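Local coordinates for protein probable 2-hydroxyhepta-2,4-diene-1,7-dioate isomerase (Thermus thermophilus, PDB 2DFU) that is a probable metal-binding isomerase of 2-hydroxyhepta-2,4-diene-1,7-dioate in the fumarylacetoacetate hydrolase family, possibly with acetylpyruvate hydrolase activity, at residues L111-E116 / D240-A245; W184-T187 / T192-Q195; E100-P105 / F167-P172; T141-I146 / V224-T229; F107-H112 / G257-R262. All blocks are in the same frame, centred on the assembly; numbering follows the deposited sequence.

Contact 1: L111-E116 / D240-A245; sequences LHYEGE and DRLEVA
Leu242 brings its CD2 methyl against the CB of Tyr113, and one step further along Val244 settles on Gly115, where two sheets of the fumarylacetoacetate hydrolase fold are packed against each other. The two segments run in the same direction, too far apart to pair as strands, and the touches are van der Waals: side chain on side chain at Leu242, side chain on backbone at Gly115. From Leu242 CD2 to Tyr113 CB the distance is 3.7 Å. The phenol ring, with CG held between backbone N and carbonyl carbon (chi1 53°), stands oblique to that methyl. It packs further on Leu236 and Val189, while Leu242 also touches Thr254 of strand 250-259. At Gly115 there is no side chain to meet, and the valine comes down onto the bare alpha carbon with both its methyls. Val142, Val144 and Thr187 also touch this buried valine. The glycine carbonyl stays satisfied there, its O bonded to Thr229 OG1. Val244 thus straddles Gly115, with CG1 lying 4.0 Å from Gly115 CA and CG2 lying 4.1 Å from that same Gly115 CA.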
# COMPACT_ATOMS: atom_id res chain seq x y z
N LEU A 111 -5.89 8.60 -20.15
CA LEU A 111 -6.05 7.31 -19.49
C LEU A 111 -5.67 6.19 -20.46
O LEU A 111 -6.20 6.12 -21.57
CB LEU A 111 -7.50 7.12 -19.04
CG LEU A 111 -7.72 6.08 -17.95
CD1 LEU A 111 -7.12 6.61 -16.63
CD2 LEU A 111 -9.20 5.81 -17.78
N HIS A 112 -4.76 5.32 -20.03
CA HIS A 112 -4.29 4.21 -20.86
C HIS A 112 -4.45 2.85 -20.20
O HIS A 112 -4.45 2.74 -18.97
CB HIS A 112 -2.82 4.41 -21.22
CG HIS A 112 -2.58 5.49 -22.23
ND1 HIS A 112 -2.85 6.82 -21.98
CD2 HIS A 112 -2.07 5.44 -23.48
CE1 HIS A 112 -2.52 7.54 -23.03
NE2 HIS A 112 -2.05 6.73 -23.96
N TYR A 113 -4.57 1.81 -21.03
CA TYR A 113 -4.72 0.43 -20.55
C TYR A 113 -3.42 -0.36 -20.72
O TYR A 113 -2.65 -0.13 -21.65
CB TYR A 113 -5.84 -0.28 -21.31
CG TYR A 113 -5.71 -0.22 -22.82
CD1 TYR A 113 -4.87 -1.10 -23.51
CD2 TYR A 113 -6.41 0.73 -23.56
CE1 TYR A 113 -4.73 -1.02 -24.91
CE2 TYR A 113 -6.28 0.82 -24.94
CZ TYR A 113 -5.44 -0.05 -25.61
OH TYR A 113 -5.31 0.08 -26.98
N GLU A 114 -3.20 -1.30 -19.80
CA GLU A 114 -2.02 -2.15 -19.82
C GLU A 114 -2.42 -3.51 -19.23
O GLU A 114 -2.56 -3.64 -18.01
CB GLU A 114 -0.90 -1.51 -18.98
CG GLU A 114 -0.31 -0.23 -19.57
CD GLU A 114 0.67 0.48 -18.64
OE1 GLU A 114 1.20 -0.15 -17.70
OE2 GLU A 114 0.94 1.69 -18.85
N GLY A 115 -2.61 -4.52 -20.08
CA GLY A 115 -2.97 -5.85 -19.61
C GLY A 115 -1.76 -6.54 -19.02
O GLY A 115 -0.67 -6.44 -19.58
N GLU A 116 -1.91 -7.24 -17.90
CA GLU A 116 -0.76 -7.89 -17.27
C GLU A 116 -1.06 -9.17 -16.50
O GLU A 116 -2.17 -9.38 -16.03
CB GLU A 116 -0.09 -6.91 -16.30
CG GLU A 116 0.37 -5.60 -16.93
CD GLU A 116 1.02 -4.67 -15.92
OE1 GLU A 116 1.49 -5.17 -14.87
OE2 GLU A 116 1.09 -3.45 -16.18
N ASP A 240 -15.39 2.23 -23.08
CA ASP A 240 -14.58 1.16 -23.64
C ASP A 240 -14.75 -0.15 -22.87
O ASP A 240 -14.78 -0.16 -21.63
CB ASP A 240 -13.09 1.53 -23.62
CG ASP A 240 -12.69 2.42 -24.78
OD1 ASP A 240 -13.46 2.54 -25.76
OD2 ASP A 240 -11.59 3.00 -24.70
N ARG A 241 -14.88 -1.24 -23.61
CA ARG A 241 -15.02 -2.57 -23.02
C ARG A 241 -13.70 -3.30 -23.21
O ARG A 241 -13.22 -3.45 -24.33
CB ARG A 241 -16.15 -3.34 -23.71
CG ARG A 241 -17.53 -2.79 -23.38
CD ARG A 241 -18.61 -3.65 -24.02
NE ARG A 241 -19.92 -3.32 -23.48
CZ ARG A 241 -21.03 -3.97 -23.79
NH1 ARG A 241 -21.00 -4.99 -24.64
NH2 ARG A 241 -22.18 -3.61 -23.24
N LEU A 242 -13.12 -3.76 -22.11
CA LEU A 242 -11.79 -4.36 -22.05
C LEU A 242 -11.82 -5.84 -21.64
O LEU A 242 -12.54 -6.28 -20.75
CB LEU A 242 -10.93 -3.59 -21.07
CG LEU A 242 -10.44 -2.26 -21.61
CD1 LEU A 242 -11.44 -1.14 -21.36
CD2 LEU A 242 -9.14 -1.80 -20.94
N GLU A 243 -10.99 -6.58 -22.36
CA GLU A 243 -10.86 -8.00 -22.09
C GLU A 243 -9.38 -8.38 -22.10
O GLU A 243 -8.68 -8.18 -23.08
CB GLU A 243 -11.56 -8.69 -23.26
CG GLU A 243 -11.77 -10.19 -23.09
CD GLU A 243 -12.57 -10.69 -24.29
OE1 GLU A 243 -12.39 -11.83 -24.68
OE2 GLU A 243 -13.33 -9.90 -24.85
N VAL A 244 -8.89 -8.90 -20.96
CA VAL A 244 -7.52 -9.40 -20.98
C VAL A 244 -7.48 -10.91 -20.78
O VAL A 244 -7.88 -11.43 -19.75
CB VAL A 244 -6.71 -8.72 -19.87
CG1 VAL A 244 -5.25 -9.18 -19.94
CG2 VAL A 244 -6.77 -7.22 -20.04
N ALA A 245 -7.06 -11.65 -21.80
CA ALA A 245 -7.04 -13.10 -21.71
C ALA A 245 -5.63 -13.62 -21.50
O ALA A 245 -4.70 -13.24 -22.22
CB ALA A 245 -7.64 -13.70 -22.96

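Contact 2: W184-T187 / T192-Q195; sequences WVRT and TLRQ
Thr187 lies alongside Gln195, the two side chains pointing the same way from one face of a beta hairpin, with Thr187 CB 3.7 Å from Gln195 CB. Thr187 OG1 (chi1 -60°) and Gln195 CG (chi1 -61°) both sit beside the backbone N of their own residue, and that shared turn lets Thr187 OG1 donate to Gln195 OE1 over 2.9 Å, tilted from the amide plane. The same OE1 also takes the N-H of Gly115, while Gln195 NE2 is bonded to Thr229 OG1; bonds at both ends should fix which way the amide is turned. In the backbone, Thr187 and Gln195 form an antiparallel hydrogen-bonded pair, with Thr187 N giving to Gln195 O at 3.0 Å. Strand 192-198 is irregular here: Arg194 and Gln195 both face Thr187, a classic beta bulge. On the other face of the hairpin Leu193 CD1 lies against Arg186 CB, and the extended arginine goes on to salt bridges with Glu247 and Glu196. Thr187 O accepts at the bulge from two N-H groups, nearly head-on from Arg194 N at 2.7 Å and weakly from Gln195 N at 3.3 Å.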
# COMPACT_ATOMS: atom_id res chain seq x y z
N TRP A 184 0.57 -16.68 -22.67
CA TRP A 184 0.34 -15.46 -23.44
C TRP A 184 -0.63 -14.51 -22.76
O TRP A 184 -1.60 -14.92 -22.11
CB TRP A 184 -0.20 -15.79 -24.83
CG TRP A 184 0.76 -16.50 -25.71
CD1 TRP A 184 1.09 -17.82 -25.67
CD2 TRP A 184 1.55 -15.92 -26.76
NE1 TRP A 184 2.04 -18.10 -26.63
CE2 TRP A 184 2.34 -16.95 -27.31
CE3 TRP A 184 1.66 -14.62 -27.29
CZ2 TRP A 184 3.23 -16.73 -28.37
CZ3 TRP A 184 2.55 -14.40 -28.34
CH2 TRP A 184 3.33 -15.46 -28.86
N VAL A 185 -0.37 -13.22 -22.93
CA VAL A 185 -1.21 -12.17 -22.39
C VAL A 185 -1.77 -11.40 -23.59
O VAL A 185 -1.01 -10.82 -24.36
CB VAL A 185 -0.39 -11.20 -21.50
CG1 VAL A 185 -1.27 -10.05 -21.05
CG2 VAL A 185 0.18 -11.94 -20.29
N ARG A 186 -3.09 -11.39 -23.74
CA ARG A 186 -3.71 -10.69 -24.85
C ARG A 186 -4.79 -9.72 -24.35
O ARG A 186 -5.65 -10.09 -23.55
CB ARG A 186 -4.32 -11.69 -25.84
CG ARG A 186 -3.30 -12.65 -26.45
CD ARG A 186 -3.95 -13.52 -27.52
NE ARG A 186 -2.98 -14.37 -28.21
CZ ARG A 186 -2.59 -15.57 -27.79
NH1 ARG A 186 -3.09 -16.07 -26.67
NH2 ARG A 186 -1.71 -16.27 -28.50
N THR A 187 -4.74 -8.49 -24.84
CA THR A 187 -5.69 -7.46 -24.46
C THR A 187 -6.56 -7.07 -25.65
O THR A 187 -6.06 -6.84 -26.75
CB THR A 187 -4.97 -6.18 -23.98
OG1 THR A 187 -4.15 -6.48 -22.85
CG2 THR A 187 -5.98 -5.11 -23.60
N THR A 192 -11.34 -5.66 -30.40
CA THR A 192 -10.12 -5.68 -31.21
C THR A 192 -8.84 -5.90 -30.41
O THR A 192 -8.60 -5.25 -29.39
CB THR A 192 -9.98 -4.36 -31.99
OG1 THR A 192 -11.16 -4.12 -32.76
CG2 THR A 192 -8.78 -4.42 -32.92
N LEU A 193 -8.00 -6.82 -30.89
CA LEU A 193 -6.73 -7.14 -30.25
C LEU A 193 -5.82 -5.92 -30.23
O LEU A 193 -5.57 -5.31 -31.27
CB LEU A 193 -6.05 -8.29 -30.99
CG LEU A 193 -4.67 -8.74 -30.49
CD1 LEU A 193 -4.80 -9.37 -29.12
CD2 LEU A 193 -4.07 -9.74 -31.48
N ARG A 194 -5.31 -5.56 -29.06
CA ARG A 194 -4.43 -4.40 -28.94
C ARG A 194 -3.06 -4.77 -28.41
O ARG A 194 -2.06 -4.12 -28.73
CB ARG A 194 -5.08 -3.35 -28.04
CG ARG A 194 -6.52 -2.99 -28.44
CD ARG A 194 -6.58 -2.42 -29.85
NE ARG A 194 -6.95 -1.01 -29.86
CZ ARG A 194 -8.20 -0.55 -29.96
NH1 ARG A 194 -9.22 -1.39 -30.08
NH2 ARG A 194 -8.42 0.76 -29.94
N GLN A 195 -3.00 -5.82 -27.60
CA GLN A 195 -1.74 -6.26 -27.02
C GLN A 195 -1.60 -7.78 -27.09
O GLN A 195 -2.58 -8.52 -26.93
CB GLN A 195 -1.65 -5.86 -25.54
CG GLN A 195 -1.68 -4.37 -25.24
CD GLN A 195 -1.39 -4.09 -23.77
OE1 GLN A 195 -2.21 -4.36 -22.89
NE2 GLN A 195 -0.19 -3.58 -23.49

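Contact 3: E100-P105 / F167-P172; sequences EPVPYP and FLPLGP
Phe167 O is gripped by two donors, the backbone N of Ile146 and, weakly, Lys81 NZ, and this pins the residue whose ring meets Val102 and Pro105. The ring does not simply follow the direction in which the side chain leaves the backbone. CB points away from 100-105, but the torsions at chi1 -90° and chi2 26° swing the ring back until its far end arrives at Pro105. There the two side chains approach from opposite directions, and Pro105 CG sits at the edge of the ring, in its plane, 3.6 Å from Phe167 CE1 and 3.7 Å from Phe167 CZ. Leu111 CD1 packs on the same end of the ring.

Val102 works with both of its branches. CG1, anti to the backbone N, leans obliquely toward the ring, with Phe167 CD1 a loose 4.4 Å from Val102 CG1. CG2 makes the closer touch, crossing the proline at about a right angle, with Val102 CG2 3.7 Å from Pro169 CG. Thr254 of strand 250-259 touches both Val102 and Pro169. The backbone of Val102 is bonded to Gly257 and Leu255, which fixes it at the rim of its own sheet, whereas Val144 is the backbone partner of Pro169 on the other side. All four touching residues are buried and every touch between them is apolar. Two prolines, a valine and a phenylalanine thus join the edge strand 102-104 to strand 168-175, a contact between two beta sheets in the beta-rich fumarylacetoacetate hydrolase fold.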
# COMPACT_ATOMS: atom_id res chain seq x y z
N GLU A 100 -17.02 -4.01 -12.39
CA GLU A 100 -17.06 -2.71 -11.74
C GLU A 100 -16.42 -1.71 -12.69
O GLU A 100 -15.26 -1.87 -13.08
CB GLU A 100 -16.29 -2.76 -10.42
CG GLU A 100 -16.15 -1.41 -9.73
CD GLU A 100 -15.70 -1.53 -8.28
OE1 GLU A 100 -14.99 -2.51 -7.96
OE2 GLU A 100 -16.05 -0.65 -7.47
N PRO A 101 -17.17 -0.67 -13.08
CA PRO A 101 -16.62 0.32 -14.00
C PRO A 101 -15.48 1.13 -13.41
O PRO A 101 -15.46 1.41 -12.21
CB PRO A 101 -17.83 1.22 -14.30
CG PRO A 101 -19.02 0.35 -14.02
CD PRO A 101 -18.58 -0.38 -12.77
N VAL A 102 -14.51 1.46 -14.25
CA VAL A 102 -13.39 2.29 -13.84
C VAL A 102 -13.81 3.68 -14.33
O VAL A 102 -13.90 3.92 -15.53
CB VAL A 102 -12.08 1.90 -14.56
CG1 VAL A 102 -10.97 2.87 -14.19
CG2 VAL A 102 -11.69 0.48 -14.20
N PRO A 103 -14.10 4.60 -13.40
CA PRO A 103 -14.51 5.94 -13.82
C PRO A 103 -13.38 6.67 -14.54
O PRO A 103 -12.24 6.62 -14.10
CB PRO A 103 -14.84 6.63 -12.49
CG PRO A 103 -15.22 5.49 -11.59
CD PRO A 103 -14.20 4.45 -11.94
N TYR A 104 -13.69 7.32 -15.66
CA TYR A 104 -12.65 8.07 -16.36
C TYR A 104 -12.53 9.32 -15.47
O TYR A 104 -13.44 10.14 -15.42
CB TYR A 104 -13.10 8.46 -17.77
CG TYR A 104 -11.95 8.93 -18.62
CD1 TYR A 104 -11.22 10.06 -18.26
CD2 TYR A 104 -11.55 8.22 -19.75
CE1 TYR A 104 -10.11 10.46 -19.00
CE2 TYR A 104 -10.45 8.61 -20.50
CZ TYR A 104 -9.73 9.74 -20.12
OH TYR A 104 -8.62 10.12 -20.83
N PRO A 105 -11.40 9.46 -14.76
CA PRO A 105 -11.14 10.57 -13.85
C PRO A 105 -11.20 11.99 -14.40
O PRO A 105 -10.97 12.22 -15.59
CB PRO A 105 -9.75 10.25 -13.29
CG PRO A 105 -9.64 8.77 -13.47
CD PRO A 105 -10.23 8.58 -14.83
N PHE A 167 -8.14 1.83 -10.23
CA PHE A 167 -7.11 1.74 -11.27
C PHE A 167 -6.50 0.34 -11.37
O PHE A 167 -5.45 0.16 -11.99
CB PHE A 167 -6.01 2.77 -11.04
CG PHE A 167 -6.27 4.09 -11.72
CD1 PHE A 167 -7.57 4.50 -12.00
CD2 PHE A 167 -5.21 4.93 -12.05
CE1 PHE A 167 -7.82 5.73 -12.62
CE2 PHE A 167 -5.44 6.17 -12.66
CZ PHE A 167 -6.75 6.57 -12.95
N LEU A 168 -7.15 -0.64 -10.76
CA LEU A 168 -6.63 -2.00 -10.84
C LEU A 168 -7.68 -3.10 -10.89
O LEU A 168 -7.94 -3.79 -9.90
CB LEU A 168 -5.67 -2.29 -9.68
CG LEU A 168 -4.97 -3.66 -9.76
CD1 LEU A 168 -4.12 -3.73 -11.04
CD2 LEU A 168 -4.11 -3.89 -8.53
N PRO A 169 -8.34 -3.26 -12.05
CA PRO A 169 -9.34 -4.33 -12.15
C PRO A 169 -8.51 -5.61 -11.96
O PRO A 169 -7.41 -5.70 -12.50
CB PRO A 169 -9.85 -4.19 -13.59
CG PRO A 169 -9.76 -2.71 -13.83
CD PRO A 169 -8.40 -2.36 -13.22
N LEU A 170 -9.01 -6.57 -11.19
CA LEU A 170 -8.23 -7.78 -10.95
C LEU A 170 -9.11 -9.02 -10.87
O LEU A 170 -10.09 -9.04 -10.13
CB LEU A 170 -7.44 -7.63 -9.64
CG LEU A 170 -6.39 -8.70 -9.32
CD1 LEU A 170 -5.10 -8.38 -10.06
CD2 LEU A 170 -6.14 -8.74 -7.82
N GLY A 171 -8.75 -10.05 -11.63
CA GLY A 171 -9.53 -11.28 -11.63
C GLY A 171 -9.38 -12.07 -12.93
O GLY A 171 -8.39 -11.91 -13.63
N PRO A 172 -10.36 -12.92 -13.28
CA PRO A 172 -11.60 -13.23 -12.55
C PRO A 172 -11.33 -14.12 -11.35
O PRO A 172 -12.13 -14.21 -10.41
CB PRO A 172 -12.42 -13.97 -13.60
CG PRO A 172 -11.34 -14.81 -14.28
CD PRO A 172 -10.23 -13.77 -14.48

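Contact 4: T141-I146 / V224-T229; sequences TVAVDI and VVLTGT
Leu226 is the one side chain of 224-229 that reaches 141-146, where it meets Ala143 and Asp145 in the beta core of the fumarylacetoacetate hydrolase fold. Strands 137-148 and 224-226 both pair antiparallel with strand 111-121, and the leucine spans the distance between them. Its chi1 and chi2 (-54° and -167°) direct CD2 to Ala143 and CD1 to Asp145, just past the regular part of the strand. The closer touch is that of CD2, with Leu226 CD2 lying 4.0 Å from Ala143 CB; Leu168 and Glu116 also pack on the leucine. Even here the backbones stay 7.7 Å apart, from Ala143 CA to Leu226 CA. The looser side lies toward Asp145 and the partly exposed Thr229, whose CB points toward 141-146 but which makes no contact with it. Asp145 offers only its aliphatic carbon to the leucine; its carboxylate is taken by salt bridges to Lys81 through OD1 and Lys162 through OD2. Glu114 OE1 also comes close, and Glu114, Glu116 and Asp145 resemble the metal-binding acids of this family. The looser arm of the leucine ends with Leu226 CD1 4.2 Å from Asp145 CB.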
# COMPACT_ATOMS: atom_id res chain seq x y z
N THR A 141 -3.28 -14.55 -11.63
CA THR A 141 -4.54 -13.99 -12.07
C THR A 141 -4.23 -12.92 -13.11
O THR A 141 -3.08 -12.76 -13.52
CB THR A 141 -5.36 -13.42 -10.88
OG1 THR A 141 -6.68 -13.09 -11.33
CG2 THR A 141 -4.69 -12.18 -10.28
N VAL A 142 -5.25 -12.20 -13.56
CA VAL A 142 -5.06 -11.19 -14.58
C VAL A 142 -5.37 -9.80 -14.04
O VAL A 142 -6.15 -9.66 -13.10
CB VAL A 142 -5.98 -11.47 -15.79
CG1 VAL A 142 -5.59 -10.61 -16.97
CG2 VAL A 142 -5.91 -12.95 -16.16
N ALA A 143 -4.76 -8.79 -14.64
CA ALA A 143 -5.00 -7.42 -14.21
C ALA A 143 -4.91 -6.44 -15.35
O ALA A 143 -4.38 -6.73 -16.41
CB ALA A 143 -4.00 -7.03 -13.14
N VAL A 144 -5.47 -5.26 -15.11
CA VAL A 144 -5.38 -4.17 -16.06
C VAL A 144 -4.79 -3.05 -15.22
O VAL A 144 -5.42 -2.58 -14.27
CB VAL A 144 -6.75 -3.71 -16.60
CG1 VAL A 144 -6.57 -2.42 -17.37
CG2 VAL A 144 -7.35 -4.77 -17.48
N ASP A 145 -3.57 -2.64 -15.55
CA ASP A 145 -2.92 -1.56 -14.82
C ASP A 145 -3.36 -0.25 -15.46
O ASP A 145 -2.76 0.22 -16.42
CB ASP A 145 -1.39 -1.75 -14.91
CG ASP A 145 -0.60 -0.58 -14.34
OD1 ASP A 145 -1.21 0.33 -13.74
OD2 ASP A 145 0.64 -0.57 -14.49
N ILE A 146 -4.45 0.33 -14.94
CA ILE A 146 -4.95 1.59 -15.46
C ILE A 146 -3.93 2.70 -15.16
O ILE A 146 -3.47 2.84 -14.03
CB ILE A 146 -6.30 1.96 -14.81
CG1 ILE A 146 -7.35 0.88 -15.15
CG2 ILE A 146 -6.76 3.33 -15.30
CD1 ILE A 146 -7.77 0.87 -16.61
N VAL A 224 -0.31 -8.71 -3.90
CA VAL A 224 -0.37 -8.87 -5.35
C VAL A 224 0.85 -8.23 -6.00
O VAL A 224 1.30 -7.16 -5.59
CB VAL A 224 -1.68 -8.23 -5.91
CG1 VAL A 224 -1.65 -8.21 -7.42
CG2 VAL A 224 -2.89 -9.02 -5.42
N VAL A 225 1.39 -8.88 -7.02
CA VAL A 225 2.55 -8.35 -7.73
C VAL A 225 2.22 -8.37 -9.22
O VAL A 225 1.81 -9.41 -9.74
CB VAL A 225 3.82 -9.21 -7.47
CG1 VAL A 225 4.99 -8.68 -8.29
CG2 VAL A 225 4.17 -9.20 -5.98
N LEU A 226 2.38 -7.23 -9.89
CA LEU A 226 2.11 -7.14 -11.32
C LEU A 226 3.42 -7.31 -12.07
O LEU A 226 4.45 -6.78 -11.66
CB LEU A 226 1.48 -5.78 -11.67
CG LEU A 226 0.22 -5.36 -10.90
CD1 LEU A 226 -0.43 -4.17 -11.61
CD2 LEU A 226 -0.76 -6.51 -10.80
N THR A 227 3.39 -8.04 -13.18
CA THR A 227 4.60 -8.33 -13.94
C THR A 227 4.89 -7.56 -15.23
O THR A 227 5.61 -8.06 -16.10
CB THR A 227 4.65 -9.84 -14.25
OG1 THR A 227 3.55 -10.19 -15.09
CG2 THR A 227 4.55 -10.64 -12.96
N GLY A 228 4.35 -6.36 -15.38
CA GLY A 228 4.62 -5.60 -16.60
C GLY A 228 3.64 -5.86 -17.73
O GLY A 228 2.85 -6.81 -17.68
N THR A 229 3.68 -5.03 -18.77
CA THR A 229 2.76 -5.17 -19.88
C THR A 229 3.44 -5.18 -21.25
O THR A 229 4.46 -4.52 -21.44
CB THR A 229 1.70 -4.03 -19.84
OG1 THR A 229 0.64 -4.31 -20.77
CG2 THR A 229 2.34 -2.69 -20.20

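Contact 5: F107-H112 / G257-R262; sequences FTEELH and GPKEER
Lys259 crosses to Thr108 as the strand from Gly257 runs on toward the C terminus. Its CG starts anti to the backbone N (chi1 -157°), and bends further along bring the ammonium group round to the carbonyl of the threonine. The bond from Lys259 NZ to Thr108 O is weak, although the atoms are 2.9 Å apart, and the same NZ has a stronger partner in Pro105 O. Two backbone oxygens of the loop leading into strand 111-121 thus share one lysine. Glu109 lies beside it without pairing: Lys259 NZ is 4.2 Å from Glu109 CG, while the carboxylate stays at 5.0 Å, measured from Lys259 NZ to Glu109 OE2. The opposite charge may favour the ammonium modestly without a salt bridge. Next, Glu260 is tied by its backbone to Tyr104 and packs on Arg126 of the second subunit, and Arg262 rests on Phe106. On the far side of the bond, the loop holds its own shape. Thr108 OG1, also bonded to Asp150 OD1, accepts from Glu110 N, with 3.0 Å between Thr108 OG1 and Glu110 N, the hallmark of an ST turn.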
# COMPACT_ATOMS: atom_id res chain seq x y z
N PHE A 107 -9.23 14.41 -13.22
CA PHE A 107 -7.86 14.92 -13.22
C PHE A 107 -6.96 14.53 -14.39
O PHE A 107 -5.82 14.99 -14.49
CB PHE A 107 -7.16 14.54 -11.90
CG PHE A 107 -6.91 13.05 -11.74
CD1 PHE A 107 -5.84 12.44 -12.39
CD2 PHE A 107 -7.75 12.27 -10.95
CE1 PHE A 107 -5.60 11.06 -12.25
CE2 PHE A 107 -7.52 10.90 -10.80
CZ PHE A 107 -6.45 10.30 -11.46
N THR A 108 -7.46 13.70 -15.29
CA THR A 108 -6.65 13.29 -16.43
C THR A 108 -7.40 13.33 -17.74
O THR A 108 -8.63 13.38 -17.78
CB THR A 108 -6.11 11.84 -16.23
OG1 THR A 108 -5.19 11.52 -17.28
CG2 THR A 108 -7.26 10.84 -16.26
N GLU A 109 -6.65 13.31 -18.83
CA GLU A 109 -7.22 13.29 -20.16
C GLU A 109 -6.35 12.36 -20.98
O GLU A 109 -6.37 12.38 -22.21
CB GLU A 109 -7.24 14.70 -20.75
CG GLU A 109 -8.17 15.64 -20.00
CD GLU A 109 -8.33 16.98 -20.67
OE1 GLU A 109 -7.33 17.73 -20.76
OE2 GLU A 109 -9.46 17.30 -21.11
N GLU A 110 -5.60 11.52 -20.27
CA GLU A 110 -4.69 10.58 -20.91
C GLU A 110 -4.71 9.23 -20.19
O GLU A 110 -3.69 8.76 -19.68
CB GLU A 110 -3.27 11.15 -20.89
CG GLU A 110 -2.42 10.73 -22.06
CD GLU A 110 -2.99 11.19 -23.38
OE1 GLU A 110 -3.10 12.43 -23.59
OE2 GLU A 110 -3.33 10.33 -24.22
N LEU A 111 -5.89 8.60 -20.15
CA LEU A 111 -6.05 7.31 -19.49
C LEU A 111 -5.67 6.19 -20.46
O LEU A 111 -6.20 6.12 -21.57
CB LEU A 111 -7.50 7.12 -19.04
CG LEU A 111 -7.72 6.08 -17.95
CD1 LEU A 111 -7.12 6.61 -16.63
CD2 LEU A 111 -9.20 5.81 -17.78
N HIS A 112 -4.76 5.32 -20.03
CA HIS A 112 -4.29 4.21 -20.86
C HIS A 112 -4.45 2.85 -20.20
O HIS A 112 -4.45 2.74 -18.97
CB HIS A 112 -2.82 4.41 -21.22
CG HIS A 112 -2.58 5.49 -22.23
ND1 HIS A 112 -2.85 6.82 -21.98
CD2 HIS A 112 -2.07 5.44 -23.48
CE1 HIS A 112 -2.52 7.54 -23.03
NE2 HIS A 112 -2.05 6.73 -23.96
N GLY A 257 -16.02 3.71 -17.24
CA GLY A 257 -17.26 4.42 -17.01
C GLY A 257 -17.21 5.83 -17.59
O GLY A 257 -16.21 6.21 -18.21
N PRO A 258 -18.28 6.62 -17.40
CA PRO A 258 -18.39 8.00 -17.89
C PRO A 258 -17.32 8.90 -17.27
O PRO A 258 -16.85 8.62 -16.17
CB PRO A 258 -19.79 8.42 -17.45
CG PRO A 258 -20.54 7.11 -17.42
CD PRO A 258 -19.54 6.20 -16.76
N LYS A 259 -16.94 9.97 -17.97
CA LYS A 259 -15.93 10.86 -17.42
C LYS A 259 -16.53 11.59 -16.23
O LYS A 259 -17.66 12.04 -16.28
CB LYS A 259 -15.45 11.89 -18.44
CG LYS A 259 -14.06 12.43 -18.10
CD LYS A 259 -13.98 13.94 -18.16
CE LYS A 259 -12.73 14.46 -17.44
NZ LYS A 259 -11.46 13.90 -17.97
N GLU A 260 -15.76 11.68 -15.15
CA GLU A 260 -16.22 12.36 -13.95
C GLU A 260 -16.01 13.87 -14.09
O GLU A 260 -15.20 14.31 -14.91
CB GLU A 260 -15.47 11.85 -12.72
CG GLU A 260 -15.58 10.34 -12.52
CD GLU A 260 -15.00 9.88 -11.18
OE1 GLU A 260 -13.82 10.19 -10.90
OE2 GLU A 260 -15.73 9.21 -10.41
N GLU A 261 -16.73 14.65 -13.31
CA GLU A 261 -16.58 16.10 -13.35
C GLU A 261 -15.97 16.56 -12.03
O GLU A 261 -15.62 15.73 -11.20
CB GLU A 261 -17.93 16.76 -13.64
CG GLU A 261 -19.09 16.27 -12.79
CD GLU A 261 -20.44 16.64 -13.38
OE1 GLU A 261 -20.65 17.83 -13.71
OE2 GLU A 261 -21.31 15.75 -13.51
N ARG A 262 -15.84 17.88 -11.86
CA ARG A 262 -15.29 18.46 -10.62
C ARG A 262 -15.71 17.70 -9.34
O ARG A 262 -16.86 17.42 -9.09
CB ARG A 262 -15.78 19.91 -10.51
CG ARG A 262 -14.98 20.88 -11.39
CD ARG A 262 -15.34 20.72 -12.88
NE ARG A 262 -15.26 22.00 -13.59
CZ ARG A 262 -14.08 22.65 -13.61
NH1 ARG A 262 -13.04 22.17 -12.95
NH2 ARG A 262 -13.95 23.76 -14.34

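Following the chain, 100-105 opens contact 3, 107-112 opens contact 5, and 111-116, overlapping the latter, opens contact 1; 141-146 then opens contact 4. The first loop to close is that of contact 3, at 167-172, so it crosses contacts 1, 4 and 5. Contact 2 follows as a short hairpin, nested inside the loops of the remaining three, which close in turn: contact 4 at 224-229, nested inside contact 1, then contact 1 at 240-245 and contact 5 at 257-262. Contacts 1 and 3 join the five-stranded sheet to the other strands of the core, contact 4 lies within that core, and contact 5 ties the C-terminal tail to the loop before strand 111-121.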